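Long-range contact in putative phosphohydrolase (Shewanella amazonensis, PDB 3M1T), which is of unknown function but carries an HDOD domain, related to the HD phosphodiesterases, and may be a phosphohydrolase or act in signal transduction: residues D105-E119 and K259-G271. Sequence-based numbering, arbitrary orientation. Where two conformers were deposited one is given.
Sequences DFWGNTFEVAIICQE and KLAKMHGQGMEMG
With CG anti to its carbonyl carbon (chi1 -77°) and the chain bent at chi2 (-69°), the side chain of Glu112 turns its carboxylate to the start of helix 266-271, where backbone N-H groups lack acceptors within their own helix. OE1 takes a nearly straight bond from Gly265 N (3.1 Å), on the syn side and slightly out of plane, and accepts from a water. OE2, whose position is less certain, faces Met268 N at 3.0 Å, with a weaker bond from Gly267 N. An acidic residue suits this place because the helix dipole would probably stabilise its charge; an alanine here would probably leave the amide of Gly265 without its acceptor and the turn less firmly held. Gly265, third in the type II turn from Met263 to Gln266 and the N-cap of the next helix, has a positive phi at which a side chain would jam against the preceding carbonyl O. Glycines also bring the backbones together: Gly108 and Gly267 let the axes of 105-119 and 266-271 approach to 6.8 Å, and Gly108 CA lies 3.5 Å from Gly267 O in a CA-H...O contact. Flexible methionines (selenomethionine in the crystal) pack beside this seam: Met268, curled at chi2 and chi3, is a knob among Asp105, Gly108, Asn109 and Glu112, while Met270 makes an oblique Met-aromatic contact, SE 4.8 Å from the Phe111 ring centroid and CE over one face. Ile115 fills a hole between Met263, Gln266, Gly267 and Met270, its CG2 3.5 Å from Met263 CE. Lys259 NZ meets Glu119 OE1 at 2.6 Å from above the carboxylate plane, and Arg123 pairs with the other oxygen. Helix 103-124, within the HDOD sequence range, is flanked by helices 128-137, 213-227 and 79-94, the last touching both Phe111 and Met270, while C-terminal helices 256-263 and 266-272 pack along it.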
loop_
_atom_site.group_PDB
_atom_site.type_symbol
_atom_site.label_atom_id
_atom_site.label_comp_id
_atom_site.label_asym_id
_atom_site.label_seq_id
_atom_site.Cartn_x
_atom_site.Cartn_y
_atom_site.Cartn_z
ATOM N N ASP A 105 4.926 2.256 12.905
ATOM C CA ASP A 105 3.478 2.069 13.040
ATOM C C ASP A 105 2.777 2.293 11.681
ATOM O O ASP A 105 1.876 1.532 11.312
ATOM C CB ASP A 105 2.865 3.021 14.087
ATOM C CG ASP A 105 3.243 2.669 15.539
ATOM O OD1 ASP A 105 3.874 1.630 15.809
ATOM O OD2 ASP A 105 2.888 3.468 16.423
ATOM N N PHE A 106 3.175 3.350 10.979
ATOM C CA PHE A 106 2.604 3.683 9.651
ATOM C C PHE A 106 2.796 2.508 8.736
ATOM O O PHE A 106 1.849 2.012 8.116
ATOM C CB PHE A 106 3.258 4.914 9.024
ATOM C CG PHE A 106 2.775 5.188 7.616
ATOM C CD1 PHE A 106 1.604 5.898 7.375
ATOM C CD2 PHE A 106 3.472 4.667 6.547
ATOM C CE1 PHE A 106 1.168 6.115 6.065
ATOM C CE2 PHE A 106 3.020 4.837 5.246
ATOM C CZ PHE A 106 1.874 5.570 5.010
ATOM N N TRP A 107 4.050 2.079 8.602
ATOM C CA TRP A 107 4.321 0.966 7.687
ATOM C C TRP A 107 3.751 -0.346 8.185
ATOM O O TRP A 107 3.317 -1.161 7.398
ATOM C CB TRP A 107 5.828 0.856 7.396
ATOM C CG TRP A 107 6.287 1.968 6.523
ATOM C CD1 TRP A 107 7.169 2.941 6.869
ATOM C CD2 TRP A 107 5.906 2.245 5.159
ATOM N NE1 TRP A 107 7.370 3.816 5.827
ATOM C CE2 TRP A 107 6.575 3.431 4.774
ATOM C CE3 TRP A 107 5.039 1.644 4.249
ATOM C CZ2 TRP A 107 6.440 3.978 3.534
ATOM C CZ3 TRP A 107 4.884 2.204 3.031
ATOM C CH2 TRP A 107 5.567 3.360 2.663
ATOM N N GLY A 108 3.729 -0.553 9.492
ATOM C CA GLY A 108 3.075 -1.744 10.021
ATOM C C GLY A 108 1.623 -1.840 9.556
ATOM O O GLY A 108 1.153 -2.917 9.147
ATOM N N ASN A 109 0.902 -0.743 9.688
ATOM C CA ASN A 109 -0.500 -0.751 9.261
ATOM C C ASN A 109 -0.626 -1.002 7.767
ATOM O O ASN A 109 -1.461 -1.784 7.280
ATOM C CB ASN A 109 -1.190 0.543 9.613
ATOM C CG ASN A 109 -2.552 0.627 8.977
ATOM O OD1 ASN A 109 -3.516 -0.035 9.463
ATOM N ND2 ASN A 109 -2.656 1.347 7.837
ATOM N N THR A 110 0.258 -0.345 7.000
ATOM C CA THR A 110 0.276 -0.530 5.574
ATOM C C THR A 110 0.538 -1.971 5.166
ATOM O O THR A 110 -0.111 -2.492 4.271
ATOM C CB THR A 110 1.197 0.511 4.882
ATOM O OG1 THR A 110 0.477 1.749 4.719
ATOM C CG2 THR A 110 1.658 0.014 3.539
ATOM N N PHE A 111 1.503 -2.628 5.798
ATOM C CA PHE A 111 1.759 -4.043 5.530
ATOM C C PHE A 111 0.584 -4.922 5.908
ATOM O O PHE A 111 0.292 -5.871 5.210
ATOM C CB PHE A 111 3.012 -4.548 6.262
ATOM C CG PHE A 111 4.298 -4.044 5.688
ATOM C CD1 PHE A 111 4.512 -4.055 4.314
ATOM C CD2 PHE A 111 5.285 -3.544 6.509
ATOM C CE1 PHE A 111 5.686 -3.585 3.792
ATOM C CE2 PHE A 111 6.453 -3.080 5.985
ATOM C CZ PHE A 111 6.660 -3.107 4.640
ATOM N N GLU A 112 -0.077 -4.597 7.009
ATOM C CA GLU A 112 -1.289 -5.350 7.430
ATOM C C GLU A 112 -2.307 -5.305 6.304
ATOM O O GLU A 112 -2.827 -6.340 5.869
ATOM C CB GLU A 112 -1.932 -4.793 8.714
ATOM C CG GLU A 112 -1.239 -5.132 10.029
ATOM C CD GLU A 112 -1.326 -6.606 10.425
ATOM O OE1 GLU A 112 -2.438 -7.252 10.375
ATOM O OE2 GLU A 112 -0.271 -7.115 10.875
ATOM N N VAL A 113 -2.539 -4.096 5.784
ATOM C CA VAL A 113 -3.446 -3.921 4.660
ATOM C C VAL A 113 -2.956 -4.704 3.437
ATOM O O VAL A 113 -3.729 -5.396 2.776
ATOM C CB VAL A 113 -3.678 -2.428 4.336
ATOM C CG1 VAL A 113 -4.373 -2.218 2.963
ATOM C CG2 VAL A 113 -4.456 -1.719 5.481
ATOM N N ALA A 114 -1.673 -4.587 3.112
ATOM C CA ALA A 114 -1.101 -5.314 1.981
ATOM C C ALA A 114 -1.255 -6.805 2.077
ATOM O O ALA A 114 -1.610 -7.488 1.111
ATOM C CB ALA A 114 0.399 -4.910 1.795
ATOM N N ILE A 115 -1.005 -7.350 3.275
ATOM C CA ILE A 115 -1.157 -8.795 3.487
ATOM C C ILE A 115 -2.599 -9.263 3.291
ATOM O O ILE A 115 -2.883 -10.316 2.654
ATOM C CB ILE A 115 -0.613 -9.189 4.908
ATOM C CG1 ILE A 115 0.910 -9.062 4.953
ATOM C CG2 ILE A 115 -1.141 -10.590 5.326
ATOM C CD1 ILE A 115 1.438 -9.110 6.411
ATOM N N ILE A 116 -3.518 -8.475 3.825
ATOM C CA ILE A 116 -4.939 -8.742 3.662
ATOM C C ILE A 116 -5.335 -8.684 2.189
ATOM O O ILE A 116 -5.958 -9.603 1.658
ATOM C CB ILE A 116 -5.835 -7.805 4.515
ATOM C CG1 ILE A 116 -5.587 -7.994 6.017
ATOM C CG2 ILE A 116 -7.352 -8.040 4.181
ATOM C CD1 ILE A 116 -6.052 -6.793 6.845
ATOM N N CYS A 117 -4.899 -7.633 1.477
ATOM C CA CYS A 117 -5.226 -7.541 0.058
ATOM C C CYS A 117 -4.731 -8.767 -0.756
ATOM O O CYS A 117 -5.388 -9.261 -1.651
ATOM C CB CYS A 117 -4.572 -6.290 -0.536
ATOM S SG CYS A 117 -5.357 -4.745 -0.100
ATOM N N GLN A 118 -3.520 -9.208 -0.473
ATOM C CA GLN A 118 -2.952 -10.359 -1.137
ATOM C C GLN A 118 -3.831 -11.611 -1.009
ATOM O O GLN A 118 -3.980 -12.385 -1.962
ATOM C CB GLN A 118 -1.554 -10.618 -0.564
ATOM C CG GLN A 118 -0.713 -11.563 -1.369
ATOM C CD GLN A 118 0.726 -11.622 -0.869
ATOM O OE1 GLN A 118 0.975 -11.899 0.309
ATOM N NE2 GLN A 118 1.684 -11.363 -1.772
ATOM N N GLU A 119 -4.377 -11.824 0.190
ATOM C CA GLU A 119 -5.283 -12.926 0.458
ATOM C C GLU A 119 -6.600 -12.746 -0.310
ATOM O O GLU A 119 -7.134 -13.690 -0.877
ATOM C CB GLU A 119 -5.591 -12.997 1.955
ATOM C CG GLU A 119 -6.587 -14.085 2.338
ATOM C CD GLU A 119 -6.162 -15.500 1.947
ATOM O OE1 GLU A 119 -4.928 -15.773 1.892
ATOM O OE2 GLU A 119 -7.073 -16.341 1.763
ATOM N N LYS A 259 -8.370 -17.402 8.300
ATOM C CA LYS A 259 -7.118 -17.076 7.592
ATOM C C LYS A 259 -6.601 -15.722 8.031
ATOM O O LYS A 259 -5.385 -15.570 8.265
ATOM C CB LYS A 259 -7.309 -17.154 6.087
ATOM C CG LYS A 259 -6.074 -16.795 5.230
ATOM C CD LYS A 259 -4.929 -17.769 5.502
ATOM C CE LYS A 259 -3.743 -17.606 4.543
ATOM N NZ LYS A 259 -4.090 -17.962 3.112
ATOM N N LEU A 260 -7.486 -14.725 8.101
ATOM C CA LEU A 260 -7.091 -13.391 8.529
ATOM C C LEU A 260 -6.557 -13.398 9.965
ATOM O O LEU A 260 -5.578 -12.683 10.290
ATOM C CB LEU A 260 -8.221 -12.389 8.373
ATOM C CG LEU A 260 -8.654 -12.148 6.930
ATOM C CD1 LEU A 260 -9.908 -11.276 6.903
ATOM C CD2 LEU A 260 -7.511 -11.546 6.107
ATOM N N ALA A 261 -7.162 -14.207 10.823
ATOM C CA ALA A 261 -6.688 -14.317 12.193
ATOM C C ALA A 261 -5.281 -14.914 12.238
ATOM O O ALA A 261 -4.452 -14.519 13.081
ATOM C CB ALA A 261 -7.672 -15.169 13.037
ATOM N N LYS A 262 -5.010 -15.899 11.379
ATOM C CA LYS A 262 -3.672 -16.505 11.331
ATOM C C LYS A 262 -2.625 -15.432 10.984
ATOM O O LYS A 262 -1.523 -15.416 11.540
ATOM C CB LYS A 262 -3.615 -17.665 10.307
ATOM C CG LYS A 262 -4.305 -18.975 10.736
ATOM C CD LYS A 262 -3.967 -20.141 9.779
HETATM N N MSE A 263 -2.981 -14.506 10.112
HETATM C CA MSE A 263 -1.993 -13.535 9.601
HETATM C C MSE A 263 -1.959 -12.228 10.364
HETATM O O MSE A 263 -1.034 -11.400 10.160
HETATM C CB MSE A 263 -2.273 -13.272 8.147
HETATM C CG MSE A 263 -2.360 -14.566 7.375
HETATM SE SE MSE A 263 -2.244 -14.148 5.539
HETATM C CE MSE A 263 -3.673 -13.042 5.440
ATOM N N HIS A 264 -2.947 -12.016 11.220
ATOM C CA HIS A 264 -3.100 -10.756 11.929
ATOM C C HIS A 264 -1.820 -10.454 12.690
ATOM O O HIS A 264 -1.320 -11.295 13.432
ATOM C CB HIS A 264 -4.238 -10.808 12.949
ATOM C CG HIS A 264 -4.407 -9.526 13.710
ATOM N ND1 HIS A 264 -4.009 -9.380 15.019
ATOM C CD2 HIS A 264 -4.899 -8.324 13.329
ATOM C CE1 HIS A 264 -4.266 -8.148 15.422
ATOM N NE2 HIS A 264 -4.810 -7.489 14.418
ATOM N N GLY A 265 -1.299 -9.254 12.485
ATOM C CA GLY A 265 -0.068 -8.813 13.169
ATOM C C GLY A 265 1.233 -8.996 12.402
ATOM O O GLY A 265 2.261 -8.412 12.765
ATOM N N GLN A 266 1.225 -9.845 11.381
ATOM C CA GLN A 266 2.398 -10.110 10.589
ATOM C C GLN A 266 2.847 -8.840 9.870
ATOM O O GLN A 266 4.035 -8.700 9.565
ATOM C CB GLN A 266 2.131 -11.194 9.543
ATOM C CG GLN A 266 1.990 -12.600 10.110
ATOM C CD GLN A 266 1.656 -13.660 9.060
ATOM O OE1 GLN A 266 1.664 -13.414 7.851
ATOM N NE2 GLN A 266 1.346 -14.859 9.540
ATOM N N GLY A 267 1.899 -7.956 9.548
ATOM C CA GLY A 267 2.243 -6.681 8.908
ATOM C C GLY A 267 2.926 -5.745 9.892
ATOM O O GLY A 267 3.956 -5.123 9.590
HETATM N N MSE A 268 2.391 -5.676 11.112
HETATM C CA MSE A 268 3.010 -4.883 12.154
HETATM C C MSE A 268 4.436 -5.352 12.432
HETATM O O MSE A 268 5.310 -4.517 12.669
HETATM C CB MSE A 268 2.182 -4.928 13.457
HETATM C CG MSE A 268 0.767 -4.393 13.269
HETATM SE SE MSE A 268 0.528 -2.488 12.803
HETATM C CE MSE A 268 1.762 -1.599 14.029
ATOM N N GLU A 269 4.657 -6.669 12.401
ATOM C CA GLU A 269 5.989 -7.222 12.606
ATOM C C GLU A 269 6.909 -6.826 11.453
ATOM O O GLU A 269 8.094 -6.573 11.669
ATOM C CB GLU A 269 5.966 -8.743 12.684
ATOM C CG GLU A 269 7.367 -9.348 12.605
ATOM C CD GLU A 269 8.248 -8.938 13.791
ATOM O OE1 GLU A 269 7.689 -8.668 14.890
ATOM O OE2 GLU A 269 9.493 -8.897 13.625
HETATM N N MSE A 270 6.378 -6.813 10.231
HETATM C CA MSE A 270 7.163 -6.352 9.066
HETATM C C MSE A 270 7.566 -4.901 9.230
HETATM O O MSE A 270 8.733 -4.545 8.965
HETATM C CB MSE A 270 6.434 -6.577 7.753
HETATM C CG MSE A 270 6.469 -8.022 7.304
HETATM SE SE MSE A 270 5.283 -8.281 5.800
HETATM C CE MSE A 270 6.583 -7.718 4.501
ATOM N N GLY A 271 6.639 -4.069 9.699
ATOM C CA GLY A 271 6.915 -2.661 9.954
ATOM C C GLY A 271 8.055 -2.466 10.948
ATOM O O GLY A 271 8.895 -1.582 10.768
HETATM O O HOH W 1 -2.797 -9.070 8.516
#